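Local coordinates for inositol-1-monophosphatase (PDB 2P3N) that hydrolyses phosphate monoesters, among them inositol 1-phosphate and fructose 1,6-bisphosphate, as a magnesium-dependent homotetrameric phosphatase, at the interface of chains A and B. Residues are numbered along the deposited sequence; one frame, centred on the assembly and turned at random. Chains: chain A/B, Inositol-1-monophosphatase.

Contact 1: the interface of chains A and B. Residues chain A 152, 172-174; chain B 171-174.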
loop_
_atom_site.group_PDB
_atom_site.type_symbol
_atom_site.label_atom_id
_atom_site.label_comp_id
_atom_site.label_asym_id
_atom_site.label_seq_id
_atom_site.Cartn_x
_atom_site.Cartn_y
_atom_site.Cartn_z
ATOM N N SER A 152 12.626 22.380 10.118
ATOM C CA SER A 152 12.287 23.799 10.123
ATOM C C SER A 152 12.604 24.483 11.449
ATOM O O SER A 152 11.842 24.384 12.410
ATOM C CB SER A 152 10.813 23.984 9.797
ATOM O OG SER A 152 10.510 23.396 8.547
ATOM N N ARG A 172 16.741 18.491 1.667
ATOM C CA ARG A 172 15.350 18.140 1.945
ATOM C C ARG A 172 14.836 18.545 3.323
ATOM O O ARG A 172 15.561 18.512 4.321
ATOM C CB ARG A 172 15.138 16.632 1.764
ATOM C CG ARG A 172 15.247 16.141 0.321
ATOM C CD ARG A 172 14.306 16.927 -0.604
ATOM N NE ARG A 172 14.484 16.588 -2.017
ATOM C CZ ARG A 172 14.511 17.482 -3.003
ATOM N NH1 ARG A 172 14.673 17.080 -4.256
ATOM N NH2 ARG A 172 14.387 18.779 -2.736
ATOM N N ILE A 173 13.566 18.933 3.344
ATOM C CA ILE A 173 12.856 19.329 4.559
ATOM C C ILE A 173 11.497 18.638 4.426
ATOM O O ILE A 173 10.551 19.212 3.875
ATOM C CB ILE A 173 12.644 20.843 4.608
ATOM C CG1 ILE A 173 13.994 21.548 4.680
ATOM C CG2 ILE A 173 11.776 21.201 5.798
ATOM C CD1 ILE A 173 13.891 23.049 4.714
ATOM N N LEU A 174 11.421 17.409 4.935
ATOM C CA LEU A 174 10.223 16.579 4.832
ATOM C C LEU A 174 9.190 16.772 5.916
ATOM O O LEU A 174 7.996 16.765 5.629
ATOM C CB LEU A 174 10.618 15.107 4.793
ATOM C CG LEU A 174 11.801 14.728 3.904
ATOM C CD1 LEU A 174 13.097 15.253 4.525
ATOM C CD2 LEU A 174 11.865 13.214 3.775
ATOM N N ILE B 171 7.667 25.397 6.043
ATOM C CA ILE B 171 7.925 25.529 4.615
ATOM C C ILE B 171 8.567 24.187 4.287
ATOM O O ILE B 171 9.602 23.839 4.864
ATOM C CB ILE B 171 8.917 26.691 4.290
ATOM C CG1 ILE B 171 8.296 28.039 4.664
ATOM C CG2 ILE B 171 9.264 26.690 2.805
ATOM C CD1 ILE B 171 7.088 28.430 3.838
ATOM N N ARG B 172 7.937 23.419 3.397
ATOM C CA ARG B 172 8.469 22.105 3.035
ATOM C C ARG B 172 9.176 22.121 1.675
ATOM O O ARG B 172 8.835 22.908 0.782
ATOM C CB ARG B 172 7.354 21.041 3.016
ATOM C CG ARG B 172 6.417 21.013 4.231
ATOM C CD ARG B 172 6.690 19.865 5.212
ATOM N NE ARG B 172 7.799 20.161 6.123
ATOM C CZ ARG B 172 7.774 19.985 7.447
ATOM N NH1 ARG B 172 8.844 20.295 8.178
ATOM N NH2 ARG B 172 6.690 19.504 8.044
ATOM N N ILE B 173 10.175 21.252 1.556
ATOM C CA ILE B 173 10.959 21.078 0.339
ATOM C C ILE B 173 10.922 19.580 0.077
ATOM O O ILE B 173 11.777 18.828 0.559
ATOM C CB ILE B 173 12.406 21.532 0.547
ATOM C CG1 ILE B 173 12.419 23.030 0.854
ATOM C CG2 ILE B 173 13.241 21.213 -0.688
ATOM C CD1 ILE B 173 13.775 23.571 1.245
ATOM N N LEU B 174 9.916 19.163 -0.687
ATOM C CA LEU B 174 9.691 17.757 -0.986
ATOM C C LEU B 174 10.423 17.143 -2.173
ATOM O O LEU B 174 10.783 15.973 -2.126
ATOM C CB LEU B 174 8.191 17.523 -1.107
ATOM C CG LEU B 174 7.462 17.912 0.185
ATOM C CD1 LEU B 174 6.002 17.531 0.069
ATOM C CD2 LEU B 174 8.087 17.204 1.387
#
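The backbone N-H of B:Ile173 is bonded to the carbonyl oxygen of A:Ile173, N to O 3.1 Å and nearly straight at 168°. The same residues make the return bond, from A:Ile173 N to B:Ile173 O, but it is weak at 3.3 Å. Together the two form an antiparallel bridge between copies of one residue, as expected where two identical edges meet about a two-fold axis. The isoleucine side chains then meet each other. In both, CG1 lies beside the backbone N (chi1 -64° in A:Ile173) and the chain runs on extended, which brings A:Ile173 CD1 to 3.5 Å from B:Ile173 CD1. Beta-branched isoleucine suits the place: it favours extended backbone and offers a second methyl for other neighbours. In A:Ile173 that methyl, CG2, lies 3.5 Å from B:Ile171 O and at the edge of the B:Arg172 guanidinium, in its plane. In B:Ile173, CG2 is 3.4 Å from A:Arg172 NH2.

The arginines flank the isoleucine pair, each crossing the opposite isoleucine at about a right angle, but they are shaped differently. A:Arg172 bends at chi2 and then straightens, whereas B:Arg172 bends at chi2 and again at chi3 (81°). The carbonyl oxygen of A:Leu174 lies above one face of the B:Arg172 guanidinium, toward its rim, 3.4 Å from NE; this is a contact over the face rather than an in-plane N-H bond, though the positive charge would probably favour it. B:Leu174 O takes the corresponding place over A:Arg172 at a greater height. A:Ser152 brings its small hydroxyl OG to 3.5 Å from B:Arg172 NH1, a loose polar neighbour.

The bridge lies just beyond strand 170-172 of each subunit, in the loop before helix 177-185. A:Arg172 and B:Arg172 are inferred substrate-binding residues, so this seam borders the likely substrate site.

Contact 2: the interface of chains A and B. Residues chain A 85-86, 89; chain B 146-147, 169-170, 172, 190.
Helix 84-89 of chain A rests on the starts of strands 147-150 and 170-172 of chain B, with the loops carrying B:Arg169 and B:Asp190 beside them. A:His89, at the helix end, receives a hydrogen bond at NE2 from B:Arg169 NH1, 3.1 Å and bent to 147° at the hydrogen. The imidazole nitrogen lies in the guanidinium plane, while the arginine is tilted 18° from the ring plane; the extended B:Arg169 chain carries its charged group this far. Over one ring face, B:Val147 CG2 sits 3.9 Å from the centroid, a CH-pi contact. Water 1 joins the ring's ND1 to B:Asp190 OD2, 3.0 Å on each side, and the other carboxylate oxygen, OD1, accepts the B:Val147 backbone N-H through its anti lone pair at 2.8 Å. B:Asp190 thus ties the valine's strand to the histidine's water. Replacing A:His89 with an alanine would probably leave B:Arg169 NH1 and the water without their ring partners and take the ring away from the valine methyl, which would keep its contact with A:Ile85.

One turn earlier, A:Ile85 supplies the apolar part. Its CG1 branch runs out extended (chi2 174°), placing CD1 over the centre of the B:Arg170 guanidinium face and 3.4 Å from that residue's CG, while CG2 meets B:Val147 CG2 at 3.5 Å. Isoleucine's two branches therefore serve two partners. A:Asn86 ND2 lies at the guanidinium edge of B:Arg172, 2.8 Å from NH2; as modelled both are donors, so the amide orientation is doubtful.

The helix starts at the end of the stretch that binds magnesium through residues 79 and 81 and, by inference, substrate through residues 82-84, so this interface is close in sequence to the active site.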
loop_
_atom_site.group_PDB
_atom_site.type_symbol
_atom_site.label_atom_id
_atom_site.label_comp_id
_atom_site.label_asym_id
_atom_site.label_seq_id
_atom_site.Cartn_x
_atom_site.Cartn_y
_atom_site.Cartn_z
ATOM N N ILE A 85 2.442 18.616 12.545
ATOM C CA ILE A 85 2.005 19.632 11.588
ATOM C C ILE A 85 1.616 18.944 10.291
ATOM O O ILE A 85 0.538 19.177 9.751
ATOM C CB ILE A 85 3.128 20.660 11.318
ATOM C CG1 ILE A 85 3.348 21.513 12.571
ATOM C CG2 ILE A 85 2.780 21.518 10.109
ATOM C CD1 ILE A 85 4.526 22.455 12.489
ATOM N N ASN A 86 2.507 18.094 9.795
ATOM C CA ASN A 86 2.251 17.345 8.575
ATOM C C ASN A 86 0.964 16.562 8.763
ATOM O O ASN A 86 0.045 16.631 7.941
ATOM C CB ASN A 86 3.391 16.365 8.319
ATOM C CG ASN A 86 4.541 16.991 7.585
ATOM O OD1 ASN A 86 5.578 16.360 7.392
ATOM N ND2 ASN A 86 4.369 18.236 7.158
ATOM N N HIS A 89 -2.064 18.685 8.359
ATOM C CA HIS A 89 -2.351 19.181 7.022
ATOM C C HIS A 89 -2.613 18.094 6.008
ATOM O O HIS A 89 -3.124 18.364 4.917
ATOM C CB HIS A 89 -1.226 20.098 6.543
ATOM C CG HIS A 89 -1.247 21.448 7.196
ATOM N ND1 HIS A 89 -1.344 22.618 6.480
ATOM C CD2 HIS A 89 -1.209 21.807 8.500
ATOM C CE1 HIS A 89 -1.366 23.641 7.314
ATOM N NE2 HIS A 89 -1.285 23.176 8.546
ATOM N N CYS B 146 -0.675 28.176 7.842
ATOM C CA CYS B 146 -0.253 27.566 6.591
ATOM C C CYS B 146 1.092 26.858 6.627
ATOM O O CYS B 146 1.909 27.069 7.522
ATOM C CB CYS B 146 -0.205 28.624 5.479
ATOM S SG CYS B 146 -1.805 29.213 4.888
ATOM N N VAL B 147 1.290 26.006 5.623
ATOM C CA VAL B 147 2.524 25.255 5.409
ATOM C C VAL B 147 2.774 25.485 3.924
ATOM O O VAL B 147 1.887 25.236 3.096
ATOM C CB VAL B 147 2.352 23.730 5.664
ATOM C CG1 VAL B 147 3.449 22.957 4.955
ATOM C CG2 VAL B 147 2.429 23.430 7.144
ATOM N N ARG B 169 3.578 28.194 9.384
ATOM C CA ARG B 169 3.874 27.101 10.317
ATOM C C ARG B 169 5.144 26.386 9.880
ATOM O O ARG B 169 6.065 26.185 10.674
ATOM C CB ARG B 169 2.727 26.087 10.356
ATOM C CG ARG B 169 1.610 26.439 11.307
ATOM C CD ARG B 169 0.423 25.509 11.153
ATOM N NE ARG B 169 -0.502 25.634 12.278
ATOM C CZ ARG B 169 -1.724 25.108 12.309
ATOM N NH1 ARG B 169 -2.185 24.417 11.271
ATOM N NH2 ARG B 169 -2.485 25.267 13.386
ATOM N N ARG B 170 5.184 26.000 8.607
ATOM C CA ARG B 170 6.341 25.306 8.055
ATOM C C ARG B 170 6.450 25.536 6.554
ATOM O O ARG B 170 5.465 25.861 5.882
ATOM C CB ARG B 170 6.237 23.797 8.325
ATOM C CG ARG B 170 6.453 23.371 9.780
ATOM C CD ARG B 170 7.865 22.839 10.019
ATOM N NE ARG B 170 7.986 22.152 11.303
ATOM C CZ ARG B 170 7.988 22.763 12.481
ATOM N NH1 ARG B 170 7.882 24.085 12.552
ATOM N NH2 ARG B 170 8.073 22.047 13.592
ATOM N N ARG B 172 7.937 23.419 3.397
ATOM C CA ARG B 172 8.469 22.105 3.035
ATOM C C ARG B 172 9.176 22.121 1.675
ATOM O O ARG B 172 8.835 22.908 0.782
ATOM C CB ARG B 172 7.354 21.041 3.016
ATOM C CG ARG B 172 6.417 21.013 4.231
ATOM C CD ARG B 172 6.690 19.865 5.212
ATOM N NE ARG B 172 7.799 20.161 6.123
ATOM C CZ ARG B 172 7.774 19.985 7.447
ATOM N NH1 ARG B 172 8.844 20.295 8.178
ATOM N NH2 ARG B 172 6.690 19.504 8.044
ATOM N N ASP B 190 -0.725 24.729 1.420
ATOM C CA ASP B 190 -1.444 25.945 1.115
ATOM C C ASP B 190 -0.890 26.735 -0.063
ATOM O O ASP B 190 -1.596 27.539 -0.677
ATOM C CB ASP B 190 -1.502 26.771 2.382
ATOM C CG ASP B 190 -2.038 25.965 3.541
ATOM O OD1 ASP B 190 -1.258 25.685 4.478
ATOM O OD2 ASP B 190 -3.234 25.588 3.492
HETATM O O HOH W 1 -3.173 22.609 4.055
#

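Contact 1 and contact 2 lie side by side on one interface, the centres of their C-alpha atoms about 10 Å apart. B:Arg172 belongs to both, and strand 170-172 of chain B runs between them. Contact 1 joins equivalent segments around the two-fold axis, whereas contact 2 joins unlike elements and so recurs with the chains exchanged. Backbone pairing at the centre and side-chain packing at the flank together help hold this pair of subunits within the homotetramer. Because the shared arginine is an inferred substrate-binding residue, assembly may also influence the shape of the active site.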